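Local coordinates for CalS13 (Micromonospora echinospora, PDB 4ZAS), which probably transfers an amino group to a dTDP-linked keto sugar with the help of pyridoxal phosphate, as a DegT/DnrJ/EryC1-family aminotransferase, at residues T112-L124 with V352-S364. Numbering follows the deposited sequence.
Sequences TPLTFEGTNWPIL and VSRRNDAHSCVAS. With T46 (dTDP-4-keto-6-deoxyglucose), chain H.
Thr115 O is gripped by two side chains of 352-364: Ser353 OG donates to it over 2.8 Å from above the carbonyl plane, and Asn356 ND2 adds a weak bond. Serine suits the first place because its short arm, with OG set between the backbone N and the carbonyl carbon (chi1 62°), reaches a main-chain oxygen directly. Asparagine suits the second because its amide has two ends: OD1 takes Asn120 ND2 at 2.7 Å, the two amides nearly perpendicular (86°), while ND2 donates weakly to Thr115 O and Arg354 O. Separately, Asn356 N makes an almost straight bond to Pro113 O (2.8 Å). Glu117, bent at chi2 (86°), turns its carboxylate to His359, whose NE2 meets the anti lone pair of OE2 at 2.7 Å, close to the ring plane; a carboxylate oxygen can also serve a second partner, here Tyr262 of the second subunit. The broad six-membered ring of Trp121 reaches both Cys361, CH2 to SG 3.6 Å and oblique, and Val362 CG1. Phe116 turns one ring face to the sugar's keto group, O4 lying over the ring centre; an alanine here would probably leave O4 without that face and open a gap beside it. The loop ahead of helix 121-125 and the helix's first turn thus join the loop between helices 335-344 and 370-375, with Trp132 of strand 129-132 and Leu372 of helix 370-375 packing on Pro113 and Asp357.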
ATOM      1  N   THR A 112      10.700  11.979 -15.629  1.00 39.87           N
ATOM      2  CA  THR A 112      11.561  13.051 -15.159  1.00 41.28           C
ATOM      3  C   THR A 112      12.189  12.696 -13.827  1.00 44.29           C
ATOM      4  O   THR A 112      11.556  12.069 -12.989  1.00 44.91           O
ATOM      5  CB  THR A 112      10.808  14.369 -15.030  1.00 39.24           C
ATOM      6  OG1 THR A 112      11.622  15.281 -14.278  1.00 43.33           O
ATOM      7  CG2 THR A 112       9.514  14.147 -14.293  1.00 34.67           C
ATOM      8  N   PRO A 113      13.465  13.058 -13.649  1.00 42.43           N
ATOM      9  CA  PRO A 113      14.163  12.794 -12.389  1.00 43.77           C
ATOM     10  C   PRO A 113      13.935  13.878 -11.336  1.00 50.90           C
ATOM     11  O   PRO A 113      14.222  13.647 -10.149  1.00 56.03           O
ATOM     12  CB  PRO A 113      15.638  12.728 -12.812  1.00 38.14           C
ATOM     13  CG  PRO A 113      15.711  13.482 -14.034  1.00 40.63           C
ATOM     14  CD  PRO A 113      14.384  13.453 -14.719  1.00 33.71           C
ATOM     15  N   LEU A 114      13.398  15.024 -11.754  1.00 47.47           N
ATOM     16  CA  LEU A 114      13.084  16.099 -10.816  1.00 46.16           C
ATOM     17  C   LEU A 114      11.674  15.900 -10.279  1.00 39.93           C
ATOM     18  O   LEU A 114      10.686  16.423 -10.817  1.00 39.83           O
ATOM     19  CB  LEU A 114      13.237  17.473 -11.484  1.00 52.08           C
ATOM     20  CG  LEU A 114      12.998  18.699 -10.597  1.00 48.46           C
ATOM     21  CD1 LEU A 114      13.750  18.520  -9.327  1.00 54.11           C
ATOM     22  CD2 LEU A 114      13.489  19.960 -11.302  1.00 47.55           C
ATOM     23  N   THR A 115      11.601  15.152  -9.189  1.00 30.24           N
ATOM     24  CA  THR A 115      10.323  14.756  -8.628  1.00 38.16           C
ATOM     25  C   THR A 115      10.578  13.945  -7.378  1.00 37.92           C
ATOM     26  O   THR A 115      11.734  13.653  -7.050  1.00 38.30           O
ATOM     27  CB  THR A 115       9.486  13.916  -9.650  1.00 46.02           C
ATOM     28  OG1 THR A 115       8.187  13.613  -9.117  1.00 45.23           O
ATOM     29  CG2 THR A 115      10.214  12.629 -10.004  1.00 48.51           C
ATOM     30  N   PHE A 116       9.503  13.604  -6.673  1.00 36.59           N
ATOM     31  CA  PHE A 116       9.581  12.677  -5.543  1.00 40.82           C
ATOM     32  C   PHE A 116       9.880  11.277  -6.063  1.00 38.01           C
ATOM     33  O   PHE A 116       9.369  10.894  -7.127  1.00 37.59           O
ATOM     34  CB  PHE A 116       8.270  12.684  -4.753  1.00 41.01           C
ATOM     35  CG  PHE A 116       8.279  11.793  -3.548  1.00 48.64           C
ATOM     36  CD1 PHE A 116       9.178  12.005  -2.519  1.00 49.74           C
ATOM     37  CD2 PHE A 116       7.357  10.752  -3.429  1.00 47.46           C
ATOM     38  CE1 PHE A 116       9.165  11.196  -1.393  1.00 49.73           C
ATOM     39  CE2 PHE A 116       7.347   9.938  -2.316  1.00 41.03           C
ATOM     40  CZ  PHE A 116       8.241  10.171  -1.292  1.00 43.47           C
ATOM     41  N   GLU A 117      10.683  10.517  -5.327  1.00 35.85           N
ATOM     42  CA  GLU A 117      11.029   9.152  -5.739  1.00 41.18           C
ATOM     43  C   GLU A 117       9.798   8.245  -5.940  1.00 45.71           C
ATOM     44  O   GLU A 117       9.834   7.318  -6.745  1.00 48.54           O
ATOM     45  CB  GLU A 117      11.970   8.492  -4.724  1.00 40.67           C
ATOM     46  CG  GLU A 117      13.411   9.017  -4.740  1.00 48.81           C
ATOM     47  CD  GLU A 117      13.659  10.267  -3.882  1.00 49.99           C
ATOM     48  OE1 GLU A 117      12.707  10.877  -3.345  1.00 54.87           O
ATOM     49  OE2 GLU A 117      14.844  10.606  -3.714  1.00 41.37           O
ATOM     50  N   GLY A 118       8.699   8.528  -5.246  1.00 46.38           N
ATOM     51  CA  GLY A 118       7.479   7.753  -5.423  1.00 37.45           C
ATOM     52  C   GLY A 118       6.973   7.779  -6.852  1.00 40.65           C
ATOM     53  O   GLY A 118       6.222   6.910  -7.292  1.00 42.18           O
ATOM     54  N   THR A 119       7.393   8.791  -7.594  1.00 43.30           N
ATOM     55  CA  THR A 119       7.047   8.879  -8.998  1.00 38.75           C
ATOM     56  C   THR A 119       7.712   7.767  -9.788  1.00 39.60           C
ATOM     57  O   THR A 119       7.097   7.168 -10.652  1.00 46.55           O
ATOM     58  CB  THR A 119       7.462  10.238  -9.580  1.00 43.58           C
ATOM     59  OG1 THR A 119       6.757  11.280  -8.891  1.00 47.19           O
ATOM     60  CG2 THR A 119       7.149  10.315 -11.078  1.00 42.63           C
ATOM     61  N   ASN A 120       8.954   7.452  -9.464  1.00 36.86           N
ATOM     62  CA  ASN A 120       9.754   6.645 -10.370  1.00 39.34           C
ATOM     63  C   ASN A 120       9.987   5.185  -9.934  1.00 44.17           C
ATOM     64  O   ASN A 120      10.099   4.293 -10.779  1.00 45.38           O
ATOM     65  CB  ASN A 120      11.105   7.328 -10.582  1.00 38.83           C
ATOM     66  CG  ASN A 120      10.978   8.633 -11.342  1.00 44.89           C
ATOM     67  OD1 ASN A 120      10.236   8.723 -12.315  1.00 45.98           O
ATOM     68  ND2 ASN A 120      11.702   9.655 -10.896  1.00 43.87           N
ATOM     69  N   TRP A 121      10.042   4.921  -8.635  1.00 41.17           N
ATOM     70  CA  TRP A 121      10.277   3.547  -8.209  1.00 35.79           C
ATOM     71  C   TRP A 121       9.185   2.572  -8.644  1.00 31.41           C
ATOM     72  O   TRP A 121       9.497   1.412  -8.893  1.00 37.49           O
ATOM     73  CB  TRP A 121      10.465   3.469  -6.695  1.00 35.04           C
ATOM     74  CG  TRP A 121      11.703   4.175  -6.108  1.00 44.51           C
ATOM     75  CD1 TRP A 121      11.945   4.373  -4.782  1.00 48.52           C
ATOM     76  CD2 TRP A 121      12.829   4.763  -6.805  1.00 48.93           C
ATOM     77  NE1 TRP A 121      13.130   5.034  -4.603  1.00 51.77           N
ATOM     78  CE2 TRP A 121      13.695   5.286  -5.822  1.00 50.87           C
ATOM     79  CE3 TRP A 121      13.186   4.903  -8.155  1.00 48.03           C
ATOM     80  CZ2 TRP A 121      14.896   5.929  -6.141  1.00 49.50           C
ATOM     81  CZ3 TRP A 121      14.385   5.544  -8.469  1.00 42.31           C
ATOM     82  CH2 TRP A 121      15.217   6.050  -7.467  1.00 43.33           C
ATOM     83  N   PRO A 122       7.919   3.022  -8.749  1.00 26.70           N
ATOM     84  CA  PRO A 122       6.909   2.146  -9.360  1.00 31.88           C
ATOM     85  C   PRO A 122       7.259   1.701 -10.773  1.00 39.77           C
ATOM     86  O   PRO A 122       6.770   0.651 -11.202  1.00 41.95           O
ATOM     87  CB  PRO A 122       5.654   3.009  -9.376  1.00 33.23           C
ATOM     88  CG  PRO A 122       5.795   3.848  -8.180  1.00 34.07           C
ATOM     89  CD  PRO A 122       7.278   4.159  -8.064  1.00 36.46           C
ATOM     90  N   ILE A 123       8.088   2.465 -11.482  1.00 34.66           N
ATOM     91  CA  ILE A 123       8.538   1.988 -12.773  1.00 39.19           C
ATOM     92  C   ILE A 123       9.315   0.702 -12.542  1.00 44.20           C
ATOM     93  O   ILE A 123       9.087  -0.295 -13.228  1.00 51.22           O
ATOM     94  CB  ILE A 123       9.404   3.016 -13.513  1.00 37.74           C
ATOM     95  CG1 ILE A 123       8.609   4.294 -13.824  1.00 35.14           C
ATOM     96  CG2 ILE A 123       9.963   2.402 -14.786  1.00 32.62           C
ATOM     97  CD1 ILE A 123       9.505   5.445 -14.286  1.00 31.38           C
ATOM     98  N   LEU A 124      10.199   0.704 -11.548  1.00 44.17           N
ATOM     99  CA  LEU A 124      11.034  -0.476 -11.293  1.00 43.53           C
ATOM    100  C   LEU A 124      10.238  -1.641 -10.688  1.00 42.99           C
ATOM    101  O   LEU A 124      10.483  -2.800 -11.034  1.00 43.70           O
ATOM    102  CB  LEU A 124      12.236  -0.122 -10.398  1.00 40.36           C
ATOM    103  CG  LEU A 124      13.137   1.047 -10.873  1.00 50.90           C
ATOM    104  CD1 LEU A 124      14.224   1.379  -9.844  1.00 49.17           C
ATOM    105  CD2 LEU A 124      13.753   0.834 -12.256  1.00 49.02           C
ATOM    106  N   VAL A 352      13.365  19.765  -1.329  1.00 54.71           N
ATOM    107  CA  VAL A 352      12.268  18.783  -1.402  1.00 48.15           C
ATOM    108  C   VAL A 352      12.697  17.345  -1.735  1.00 47.43           C
ATOM    109  O   VAL A 352      12.441  16.423  -0.946  1.00 49.71           O
ATOM    110  CB  VAL A 352      11.198  19.247  -2.381  1.00 44.68           C
ATOM    111  CG1 VAL A 352      10.119  18.166  -2.541  1.00 43.37           C
ATOM    112  CG2 VAL A 352      10.615  20.556  -1.891  1.00 40.69           C
ATOM    113  N   SER A 353      13.336  17.137  -2.882  1.00 47.68           N
ATOM    114  CA  SER A 353      13.887  15.821  -3.184  1.00 50.64           C
ATOM    115  C   SER A 353      15.146  15.896  -4.030  1.00 49.46           C
ATOM    116  O   SER A 353      15.374  16.861  -4.764  1.00 46.26           O
ATOM    117  CB  SER A 353      12.833  14.943  -3.870  1.00 62.18           C
ATOM    118  OG  SER A 353      12.426  15.507  -5.095  1.00 74.79           O
ATOM    119  N   ARG A 354      15.979  14.871  -3.912  1.00 51.06           N
ATOM    120  CA  ARG A 354      17.187  14.781  -4.731  1.00 53.13           C
ATOM    121  C   ARG A 354      16.817  14.387  -6.165  1.00 52.10           C
ATOM    122  O   ARG A 354      15.844  13.642  -6.371  1.00 41.90           O
ATOM    123  CB  ARG A 354      18.160  13.765  -4.139  1.00 47.03           C
ATOM    124  CG  ARG A 354      19.522  13.724  -4.807  1.00 43.49           C
ATOM    125  CD  ARG A 354      20.319  12.560  -4.287  1.00 45.41           C
ATOM    126  NE  ARG A 354      21.726  12.613  -4.656  1.00 52.47           N
ATOM    127  CZ  ARG A 354      22.496  11.534  -4.741  1.00 58.48           C
ATOM    128  NH1 ARG A 354      21.975  10.331  -4.508  1.00 56.72           N
ATOM    129  NH2 ARG A 354      23.777  11.649  -5.079  1.00 55.53           N
ATOM    130  N   ARG A 355      17.565  14.900  -7.145  1.00 47.94           N
ATOM    131  CA  ARG A 355      17.371  14.472  -8.534  1.00 44.44           C
ATOM    132  C   ARG A 355      17.470  12.947  -8.544  1.00 33.65           C
ATOM    133  O   ARG A 355      18.497  12.390  -8.154  1.00 41.20           O
ATOM    134  CB  ARG A 355      18.403  15.129  -9.480  1.00 39.19           C
ATOM    135  CG  ARG A 355      19.876  15.028  -9.047  1.00 40.25           C
ATOM    136  CD  ARG A 355      20.785  15.812  -9.976  1.00 38.81           C
ATOM    137  NE  ARG A 355      20.697  15.360 -11.363  1.00 46.89           N
ATOM    138  CZ  ARG A 355      21.285  15.969 -12.397  1.00 53.25           C
ATOM    139  NH1 ARG A 355      21.990  17.080 -12.209  1.00 40.71           N
ATOM    140  NH2 ARG A 355      21.153  15.480 -13.629  1.00 45.85           N
ATOM    141  N   ASN A 356      16.405  12.270  -8.956  1.00 35.80           N
ATOM    142  CA  ASN A 356      16.348  10.811  -8.749  1.00 43.42           C
ATOM    143  C   ASN A 356      17.434  10.090  -9.532  1.00 42.44           C
ATOM    144  O   ASN A 356      17.860   9.006  -9.151  1.00 47.89           O
ATOM    145  CB  ASN A 356      14.982  10.219  -9.136  1.00 40.46           C
ATOM    146  CG  ASN A 356      13.833  10.730  -8.276  1.00 35.26           C
ATOM    147  OD1 ASN A 356      12.677  10.360  -8.498  1.00 37.80           O
ATOM    148  ND2 ASN A 356      14.132  11.579  -7.312  1.00 30.11           N
ATOM    149  N   ASP A 357      17.894  10.702 -10.615  1.00 38.99           N
ATOM    150  CA  ASP A 357      18.867  10.057 -11.479  1.00 38.68           C
ATOM    151  C   ASP A 357      20.231   9.891 -10.814  1.00 40.53           C
ATOM    152  O   ASP A 357      21.083   9.169 -11.326  1.00 50.86           O
ATOM    153  CB  ASP A 357      19.010  10.828 -12.803  1.00 47.46           C
ATOM    154  CG  ASP A 357      19.582  12.209 -12.617  1.00 50.72           C
ATOM    155  OD1 ASP A 357      19.122  12.926 -11.696  1.00 46.41           O
ATOM    156  OD2 ASP A 357      20.498  12.568 -13.392  1.00 52.52           O
ATOM    157  N   ALA A 358      20.454  10.555  -9.683  1.00 41.22           N
ATOM    158  CA  ALA A 358      21.767  10.489  -9.034  1.00 41.14           C
ATOM    159  C   ALA A 358      21.853   9.338  -8.032  1.00 42.02           C
ATOM    160  O   ALA A 358      22.930   9.018  -7.534  1.00 45.24           O
ATOM    161  CB  ALA A 358      22.101  11.814  -8.337  1.00 39.28           C
ATOM    162  N   HIS A 359      20.714   8.731  -7.725  1.00 39.33           N
ATOM    163  CA  HIS A 359      20.682   7.623  -6.781  1.00 41.02           C
ATOM    164  C   HIS A 359      21.433   6.380  -7.273  1.00 44.11           C
ATOM    165  O   HIS A 359      21.371   6.019  -8.443  1.00 50.47           O
ATOM    166  CB  HIS A 359      19.230   7.262  -6.474  1.00 43.20           C
ATOM    167  CG  HIS A 359      18.538   8.228  -5.566  1.00 39.49           C
ATOM    168  ND1 HIS A 359      19.106   8.688  -4.397  1.00 41.51           N
ATOM    169  CD2 HIS A 359      17.317   8.804  -5.640  1.00 33.35           C
ATOM    170  CE1 HIS A 359      18.262   9.505  -3.794  1.00 46.86           C
ATOM    171  NE2 HIS A 359      17.171   9.596  -4.529  1.00 33.99           N
ATOM    172  N   SER A 360      22.146   5.738  -6.354  1.00 48.09           N
ATOM    173  CA  SER A 360      22.896   4.516  -6.628  1.00 48.55           C
ATOM    174  C   SER A 360      22.055   3.430  -7.255  1.00 47.48           C
ATOM    175  O   SER A 360      22.521   2.710  -8.123  1.00 53.27           O
ATOM    176  CB  SER A 360      23.496   3.978  -5.342  1.00 53.16           C
ATOM    177  OG  SER A 360      24.031   5.041  -4.603  1.00 63.43           O
ATOM    178  N   CYS A 361      20.829   3.284  -6.767  1.00 47.18           N
ATOM    179  CA  CYS A 361      19.979   2.175  -7.171  1.00 46.88           C
ATOM    180  C   CYS A 361      19.633   2.228  -8.646  1.00 51.24           C
ATOM    181  O   CYS A 361      19.197   1.235  -9.218  1.00 56.55           O
ATOM    182  CB  CYS A 361      18.700   2.154  -6.342  1.00 42.16           C
ATOM    183  SG  CYS A 361      17.627   3.593  -6.550  1.00 49.84           S
ATOM    184  N   VAL A 362      19.854   3.379  -9.269  1.00 49.82           N
ATOM    185  CA  VAL A 362      19.560   3.529 -10.687  1.00 44.88           C
ATOM    186  C   VAL A 362      20.791   4.033 -11.445  1.00 51.72           C
ATOM    187  O   VAL A 362      20.675   4.730 -12.470  1.00 47.08           O
ATOM    188  CB  VAL A 362      18.368   4.454 -10.892  1.00 42.87           C
ATOM    189  CG1 VAL A 362      17.102   3.750 -10.410  1.00 44.52           C
ATOM    190  CG2 VAL A 362      18.554   5.745 -10.112  1.00 38.79           C
ATOM    191  N   ALA A 363      21.971   3.618 -10.981  1.00 40.34           N
ATOM    192  CA  ALA A 363      23.224   4.064 -11.585  1.00 54.57           C
ATOM    193  C   ALA A 363      23.319   3.767 -13.082  1.00 59.07           C
ATOM    194  O   ALA A 363      24.017   4.468 -13.823  1.00 64.30           O
ATOM    195  CB  ALA A 363      24.403   3.431 -10.864  1.00 43.95           C
ATOM    196  N   SER A 364      22.646   2.711 -13.521  1.00 56.65           N
ATOM    197  CA  SER A 364      22.759   2.271 -14.908  1.00 56.24           C
ATOM    198  C   SER A 364      22.029   3.185 -15.898  1.00 53.61           C
ATOM    199  O   SER A 364      22.402   3.241 -17.067  1.00 68.40           O
ATOM    200  CB  SER A 364      22.250   0.833 -15.042  1.00 50.86           C
ATOM    201  OG  SER A 364      20.855   0.761 -14.805  1.00 56.10           O
TER
HETATM  202  C4  T46 H 402       6.642  13.531  -0.538  0.83 87.69           C
HETATM  203  C5  T46 H 402       7.500  14.815  -0.322  0.83 82.93           C
HETATM  204  C6  T46 H 402       7.432  15.626  -1.580  0.83 76.40           C
HETATM  205  C21 T46 H 402       3.582  17.554   9.303  0.83 60.74           C
HETATM  206  O21 T46 H 402       3.454  18.554   9.944  0.83 65.29           O
HETATM  207  N31 T46 H 402       2.690  16.330   9.453  0.83 56.94           N
HETATM  208  C41 T46 H 402       2.870  15.123   8.654  0.83 53.78           C
HETATM  209  O41 T46 H 402       2.143  14.206   8.814  0.83 51.43           O
HETATM  210  C51 T46 H 402       3.935  15.042   7.658  0.83 57.30           C
HETATM  211  C5A T46 H 402       4.093  13.737   6.820  0.83 50.61           C
HETATM  212  C61 T46 H 402       4.836  16.198   7.462  0.83 57.89           C
HETATM  213  N11 T46 H 402       4.670  17.422   8.253  0.83 59.48           N
HETATM  214  C1, T46 H 402       5.551  18.610   8.105  0.83 63.55           C
HETATM  215  C2, T46 H 402       6.771  18.314   8.609  0.83 64.61           C
HETATM  216  C3, T46 H 402       7.898  18.857   7.546  0.83 63.80           C
HETATM  217  O3, T46 H 402       8.363  20.154   8.035  0.83 70.70           O
HETATM  218  O4, T46 H 402       5.730  19.048   6.673  0.83 64.67           O
HETATM  219  C4, T46 H 402       7.333  18.995   6.405  0.83 62.54           C
HETATM  220  C5, T46 H 402       7.672  17.817   5.465  0.83 60.73           C
HETATM  221  O5, T46 H 402       7.505  16.593   6.190  0.83 65.42           O
HETATM  222  P   T46 H 402       8.381  15.273   5.690  0.83 63.21           P
HETATM  223  O1P T46 H 402       9.543  15.042   6.646  0.83 56.62           O
HETATM  224  O2P T46 H 402       7.467  14.070   5.649  0.83 62.19           O
HETATM  225  OPP T46 H 402       8.915  15.616   4.137  0.83 78.83           O
HETATM  226  P2  T46 H 402       9.414  14.501   2.976  0.83 88.17           P
HETATM  227  O4P T46 H 402      10.462  15.115   2.053  0.83 86.51           O
HETATM  228  O3P T46 H 402       9.976  13.284   3.685  0.83 95.62           O
HETATM  229  O1  T46 H 402       8.143  13.978   2.064  0.83 77.59           O
HETATM  230  C1  T46 H 402       6.988  14.720   2.023  0.83 80.72           C
HETATM  231  C2  T46 H 402       5.904  13.696   1.877  0.83 83.49           C
HETATM  232  O2  T46 H 402       5.873  12.888   3.101  0.83 82.05           O
HETATM  233  C3  T46 H 402       6.256  12.818   0.744  0.83 84.74           C
HETATM  234  O3  T46 H 402       5.166  11.889   0.476  0.83 81.84           O
HETATM  235  O4  T46 H 402       6.370  13.144  -1.614  0.83 91.02           O
HETATM  236  O5  T46 H 402       7.067  15.592   0.839  0.83 81.76           O
HETATM  237  O   HOH W   1      12.033  13.047  -1.330  1.00 50.74           O